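Local structure of phage related exonuclease (Haemophilus somnus 129PT, 3K93) at residues A[59-63]-A[114-118]; A[153-159]-A[188-194]. The protein probably degrades DNA as a metal-dependent, phage-type exonuclease of the PD-(D/E)XK nuclease superfamily. All blocks are in the same frame, centred on the assembly; numbering follows the deposited sequence.

Contact 1. Residues A[59-63]-A[114-118]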
# COMPACT_ATOMS: atom_id res chain seq x y z
N LYS A 59 -7.26 -16.30 -7.66
CA LYS A 59 -8.00 -17.29 -6.85
C LYS A 59 -9.30 -16.70 -6.24
O LYS A 59 -10.31 -17.38 -6.15
CB LYS A 59 -7.07 -17.92 -5.79
CG LYS A 59 -6.58 -16.97 -4.71
CD LYS A 59 -5.29 -17.47 -4.04
CE LYS A 59 -4.88 -16.54 -2.89
NZ LYS A 59 -3.88 -17.17 -2.01
N TYR A 60 -9.28 -15.42 -5.86
CA TYR A 60 -10.47 -14.76 -5.27
C TYR A 60 -11.65 -14.76 -6.22
O TYR A 60 -12.75 -15.18 -5.87
CB TYR A 60 -10.13 -13.33 -4.76
CG TYR A 60 -8.86 -13.28 -3.92
CD1 TYR A 60 -8.76 -14.04 -2.79
CD2 TYR A 60 -7.76 -12.53 -4.31
CE1 TYR A 60 -7.60 -14.05 -2.02
CE2 TYR A 60 -6.59 -12.53 -3.55
CZ TYR A 60 -6.53 -13.29 -2.40
OH TYR A 60 -5.39 -13.34 -1.65
N THR A 61 -11.40 -14.32 -7.46
CA THR A 61 -12.43 -14.27 -8.50
C THR A 61 -12.74 -15.70 -9.01
O THR A 61 -13.88 -15.99 -9.34
CB THR A 61 -12.02 -13.36 -9.71
OG1 THR A 61 -10.88 -13.92 -10.34
CG2 THR A 61 -11.67 -11.92 -9.25
N GLN A 62 -11.75 -16.58 -9.09
CA GLN A 62 -12.04 -17.94 -9.50
C GLN A 62 -12.94 -18.66 -8.49
O GLN A 62 -13.78 -19.47 -8.90
CB GLN A 62 -10.76 -18.74 -9.74
CG GLN A 62 -10.96 -20.06 -10.56
CD GLN A 62 -11.97 -19.94 -11.73
OE1 GLN A 62 -12.85 -20.78 -11.87
NE2 GLN A 62 -11.83 -18.90 -12.56
N LYS A 63 -12.83 -18.36 -7.19
CA LYS A 63 -13.72 -19.00 -6.20
C LYS A 63 -15.18 -18.67 -6.50
O LYS A 63 -16.04 -19.57 -6.51
CB LYS A 63 -13.37 -18.60 -4.77
CG LYS A 63 -14.28 -19.19 -3.68
CD LYS A 63 -13.83 -18.83 -2.30
CE LYS A 63 -14.75 -19.38 -1.21
NZ LYS A 63 -14.25 -19.19 0.21
N CYS A 114 -18.95 -14.10 -3.26
CA CYS A 114 -18.38 -15.25 -2.57
C CYS A 114 -17.10 -14.86 -1.89
O CYS A 114 -16.07 -14.81 -2.52
CB CYS A 114 -18.10 -16.39 -3.58
SG CYS A 114 -19.62 -17.14 -4.16
N SER A 115 -17.16 -14.57 -0.60
CA SER A 115 -15.98 -14.17 0.16
C SER A 115 -14.87 -15.22 0.15
O SER A 115 -15.14 -16.44 0.14
CB SER A 115 -16.38 -13.88 1.60
OG SER A 115 -17.50 -13.00 1.66
N TRP A 116 -13.63 -14.76 0.14
CA TRP A 116 -12.49 -15.67 0.20
C TRP A 116 -12.38 -16.43 1.54
O TRP A 116 -12.27 -17.68 1.56
CB TRP A 116 -11.19 -14.92 -0.07
CG TRP A 116 -9.99 -15.77 -0.02
CD1 TRP A 116 -9.03 -15.76 0.95
CD2 TRP A 116 -9.63 -16.82 -0.95
NE1 TRP A 116 -8.08 -16.73 0.68
CE2 TRP A 116 -8.42 -17.39 -0.48
CE3 TRP A 116 -10.19 -17.31 -2.13
CZ2 TRP A 116 -7.76 -18.43 -1.16
CZ3 TRP A 116 -9.53 -18.36 -2.83
CH2 TRP A 116 -8.34 -18.91 -2.33
N ASP A 117 -12.39 -15.69 2.64
CA ASP A 117 -12.18 -16.28 3.94
C ASP A 117 -12.93 -15.53 5.04
O ASP A 117 -13.58 -14.51 4.77
CB ASP A 117 -10.65 -16.50 4.23
CG ASP A 117 -9.89 -15.24 4.53
OD1 ASP A 117 -10.49 -14.14 4.64
OD2 ASP A 117 -8.64 -15.40 4.72
N ILE A 118 -12.88 -16.07 6.24
CA ILE A 118 -13.58 -15.51 7.40
C ILE A 118 -13.16 -14.05 7.60
O ILE A 118 -13.98 -13.20 7.87
CB ILE A 118 -13.33 -16.37 8.69
CG1 ILE A 118 -14.01 -17.75 8.54
CG2 ILE A 118 -13.78 -15.62 9.98
CD1 ILE A 118 -13.46 -18.85 9.48
O HOH W 1 -13.39 -15.09 -3.19

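Contact 2. Residues A[153-159]-A[188-194]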
# COMPACT_ATOMS: atom_id res chain seq x y z
N ALA A 153 -32.15 -3.89 -5.09
CA ALA A 153 -31.07 -4.86 -5.26
C ALA A 153 -30.69 -5.36 -3.87
O ALA A 153 -30.79 -4.61 -2.89
CB ALA A 153 -29.82 -4.20 -5.93
N GLN A 154 -30.29 -6.61 -3.80
CA GLN A 154 -29.81 -7.18 -2.58
C GLN A 154 -28.50 -7.87 -2.85
O GLN A 154 -28.42 -8.72 -3.71
CB GLN A 154 -30.86 -8.15 -2.02
CG GLN A 154 -32.16 -7.47 -1.61
CD GLN A 154 -33.14 -8.43 -1.07
OE1 GLN A 154 -32.77 -9.48 -0.59
NE2 GLN A 154 -34.42 -8.10 -1.16
N ILE A 155 -27.46 -7.48 -2.12
CA ILE A 155 -26.13 -8.05 -2.30
C ILE A 155 -26.01 -9.11 -1.23
O ILE A 155 -26.05 -8.80 -0.04
CB ILE A 155 -25.03 -7.00 -2.09
CG1 ILE A 155 -25.19 -5.83 -3.05
CG2 ILE A 155 -23.65 -7.61 -2.24
CD1 ILE A 155 -24.49 -4.55 -2.58
N ASP A 156 -25.92 -10.36 -1.66
CA ASP A 156 -25.72 -11.51 -0.75
C ASP A 156 -24.22 -11.83 -0.66
O ASP A 156 -23.65 -12.45 -1.56
CB ASP A 156 -26.45 -12.73 -1.32
CG ASP A 156 -27.97 -12.73 -1.07
OD1 ASP A 156 -28.52 -11.83 -0.37
OD2 ASP A 156 -28.60 -13.68 -1.55
N PHE A 157 -23.58 -11.38 0.42
CA PHE A 157 -22.22 -11.79 0.75
C PHE A 157 -22.35 -13.19 1.36
O PHE A 157 -23.06 -13.36 2.35
CB PHE A 157 -21.62 -10.85 1.79
CG PHE A 157 -21.35 -9.49 1.27
CD1 PHE A 157 -20.21 -9.25 0.52
CD2 PHE A 157 -22.20 -8.45 1.52
CE1 PHE A 157 -19.95 -7.99 0.04
CE2 PHE A 157 -21.93 -7.18 1.04
CZ PHE A 157 -20.83 -6.96 0.29
N VAL A 158 -21.65 -14.16 0.75
CA VAL A 158 -21.74 -15.56 1.13
C VAL A 158 -20.35 -16.18 1.30
O VAL A 158 -19.46 -16.01 0.44
CB VAL A 158 -22.57 -16.36 0.11
CG1 VAL A 158 -24.03 -15.94 0.19
CG2 VAL A 158 -22.04 -16.16 -1.29
N LEU A 159 -20.15 -16.87 2.42
CA LEU A 159 -18.90 -17.56 2.74
C LEU A 159 -19.10 -19.06 2.66
O LEU A 159 -19.85 -19.64 3.47
CB LEU A 159 -18.40 -17.20 4.16
CG LEU A 159 -17.09 -17.88 4.55
CD1 LEU A 159 -15.94 -17.48 3.59
CD2 LEU A 159 -16.70 -17.62 6.05
N ARG A 188 -23.45 -17.54 7.54
CA ARG A 188 -22.45 -17.23 6.53
C ARG A 188 -23.02 -16.52 5.31
O ARG A 188 -22.37 -16.45 4.29
CB ARG A 188 -21.70 -18.51 6.11
CG ARG A 188 -20.73 -18.94 7.19
CD ARG A 188 -19.88 -20.13 6.77
NE ARG A 188 -20.59 -21.40 6.88
CZ ARG A 188 -20.94 -22.19 5.87
NH1 ARG A 188 -20.67 -21.89 4.61
NH2 ARG A 188 -21.59 -23.32 6.12
N ILE A 189 -24.25 -16.00 5.43
CA ILE A 189 -24.82 -15.12 4.41
C ILE A 189 -25.18 -13.82 5.11
O ILE A 189 -25.85 -13.86 6.13
CB ILE A 189 -26.04 -15.77 3.63
CG1 ILE A 189 -26.64 -14.76 2.64
CG2 ILE A 189 -27.09 -16.29 4.56
CD1 ILE A 189 -27.59 -15.38 1.61
N THR A 190 -24.70 -12.70 4.59
CA THR A 190 -25.11 -11.39 5.06
C THR A 190 -25.54 -10.61 3.85
O THR A 190 -24.79 -10.52 2.87
CB THR A 190 -23.97 -10.63 5.78
OG1 THR A 190 -23.53 -11.40 6.89
CG2 THR A 190 -24.45 -9.25 6.31
N THR A 191 -26.77 -10.06 3.92
CA THR A 191 -27.41 -9.39 2.78
C THR A 191 -27.47 -7.87 3.01
O THR A 191 -27.81 -7.46 4.11
CB THR A 191 -28.83 -9.92 2.54
OG1 THR A 191 -28.77 -11.30 2.16
CG2 THR A 191 -29.52 -9.15 1.41
N VAL A 192 -27.13 -7.07 2.00
CA VAL A 192 -27.26 -5.61 2.06
C VAL A 192 -28.28 -5.18 0.99
O VAL A 192 -28.17 -5.58 -0.14
CB VAL A 192 -25.92 -4.90 1.82
CG1 VAL A 192 -26.10 -3.35 1.74
CG2 VAL A 192 -24.91 -5.28 2.90
N ILE A 193 -29.28 -4.41 1.38
CA ILE A 193 -30.38 -4.03 0.50
C ILE A 193 -30.05 -2.64 -0.01
O ILE A 193 -29.80 -1.75 0.78
CB ILE A 193 -31.75 -3.97 1.29
CG1 ILE A 193 -32.10 -5.34 1.89
CG2 ILE A 193 -32.88 -3.50 0.40
CD1 ILE A 193 -33.23 -5.30 2.99
N ILE A 194 -30.05 -2.45 -1.32
CA ILE A 194 -29.79 -1.15 -1.93
C ILE A 194 -31.08 -0.69 -2.64
O ILE A 194 -31.58 -1.42 -3.49
CB ILE A 194 -28.65 -1.24 -2.98
CG1 ILE A 194 -27.37 -1.88 -2.39
CG2 ILE A 194 -28.32 0.14 -3.52
CD1 ILE A 194 -26.65 -1.01 -1.36

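Contact 1. Residues A[59-63]-A[114-118]
Three side chains from the first turn of helix 59-66 converge on the loop at 114-118, each with a different chi1 and a different kind of contact. Lys63 is fully extended, all four chi angles being t; this reach brings NZ to the carbonyls of two successive residues, with hydrogen bonds of 2.8 Å from Lys63 NZ to Trp116 O and 2.9 Å from Lys63 NZ to Ser115 O. Phe160 O and Thr162 OG1 are further acceptors around this buried ammonium, four oxygens sharing its three hydrogens. Residues 114-118 lead out of strand 108-114, whose Asp111 and Thr112 bind sodium together with Asp100, in keeping with the metal site of a PD-(D/E)XK nuclease core; the helix therefore packs on the exit from the metal-binding strand. Trp116, with chi1 t, lays its indole against the side chains of Lys59 and Tyr60. Tyr60, chi1 m, turns its ring edge onto one indole face: a T-shaped pair with centroids of the Tyr60 ring and the five-membered ring of Trp116 4.7 Å apart, planes at 88°, and Tyr60 CD1 3.4 Å from Trp116 CD2. On the same face, Lys59 takes chi1 p and sets CG 4.0 Å from the centroid of the Trp116 six-membered ring, 30° off its normal, a CH-pi contact; its NZ continues to a salt bridge with Asp171. A water donates to Tyr60 O and Cys114 O, 2.8 Å from each.

Contact 2. Residues A[153-159]-A[188-194]
Arg188 opens the pairing: its O accepts from Leu159 N at 2.9 Å, while its NH1 donates to Leu159 O at 2.7 Å, so backbone and guanidinium together bind one residue, Leu159. Ile189 forms a non-hydrogen-bonded pair with Val158, supported by a CA-H...O contact of 3.2 Å from Ile189 CA to Phe157 O and by packing of Ile189 CG1 on Val158 CG1 at 3.8 Å. At Thr190 the hydrogen-bonded pair with Phe157 has both N...O distances, Thr190 N to Phe157 O and Phe157 N to Thr190 O, at 2.9 Å. Thr191 OG1 donates to Asp156 OD1 at 2.6 Å, a cross-strand side-chain bond, and OD2 of that aspartate makes a salt bridge with Arg79. Val192 pairs with Ile155 and rests CG2 against Phe157 CE2, 4.0 Å away. Beyond Ile193, which touches Gln154 (CG1 to CG, 4.1 Å), Ile194 N reaches Ala153 O at 2.8 Å. The axes, 4.5 Å apart at 160°, confirm an antiparallel beta ladder. Strand 189-195 is outermost in the four-stranded mixed sheet of this chain, whereas 152-158 also hydrogen-bonds, in parallel, to strand 108-114 at Asp111 and Lys113. Over the face bearing Ile155, Phe157 and Val192 lie helices 125-135, through Ala128, Lys131 and Ala132, and 137-148, through Tyr137 and Met141.

In the fold
After helix 35-50 the chain reaches helix 59-66, and contact 1 closes the loop running through helix 68-79 and the strands up to 108-114. The chain then passes through helices 125-135 and 137-148 into strand 152-158, and contact 2 closes a second loop, containing helix 173-181, when strand 189-195 returns. The two closures are in series, neither crossing nor nesting, with centres 15 Å apart. They nevertheless meet around Ser115 and Val158: Ser115 N lies 2.9 Å from Val158 O, a probable hydrogen bond. Contact 1 ties helix 59-66 to the loop leaving strand 108-114, contact 2 pairs strand 152-158 with 189-195, and the Ser115-Val158 link connects the two.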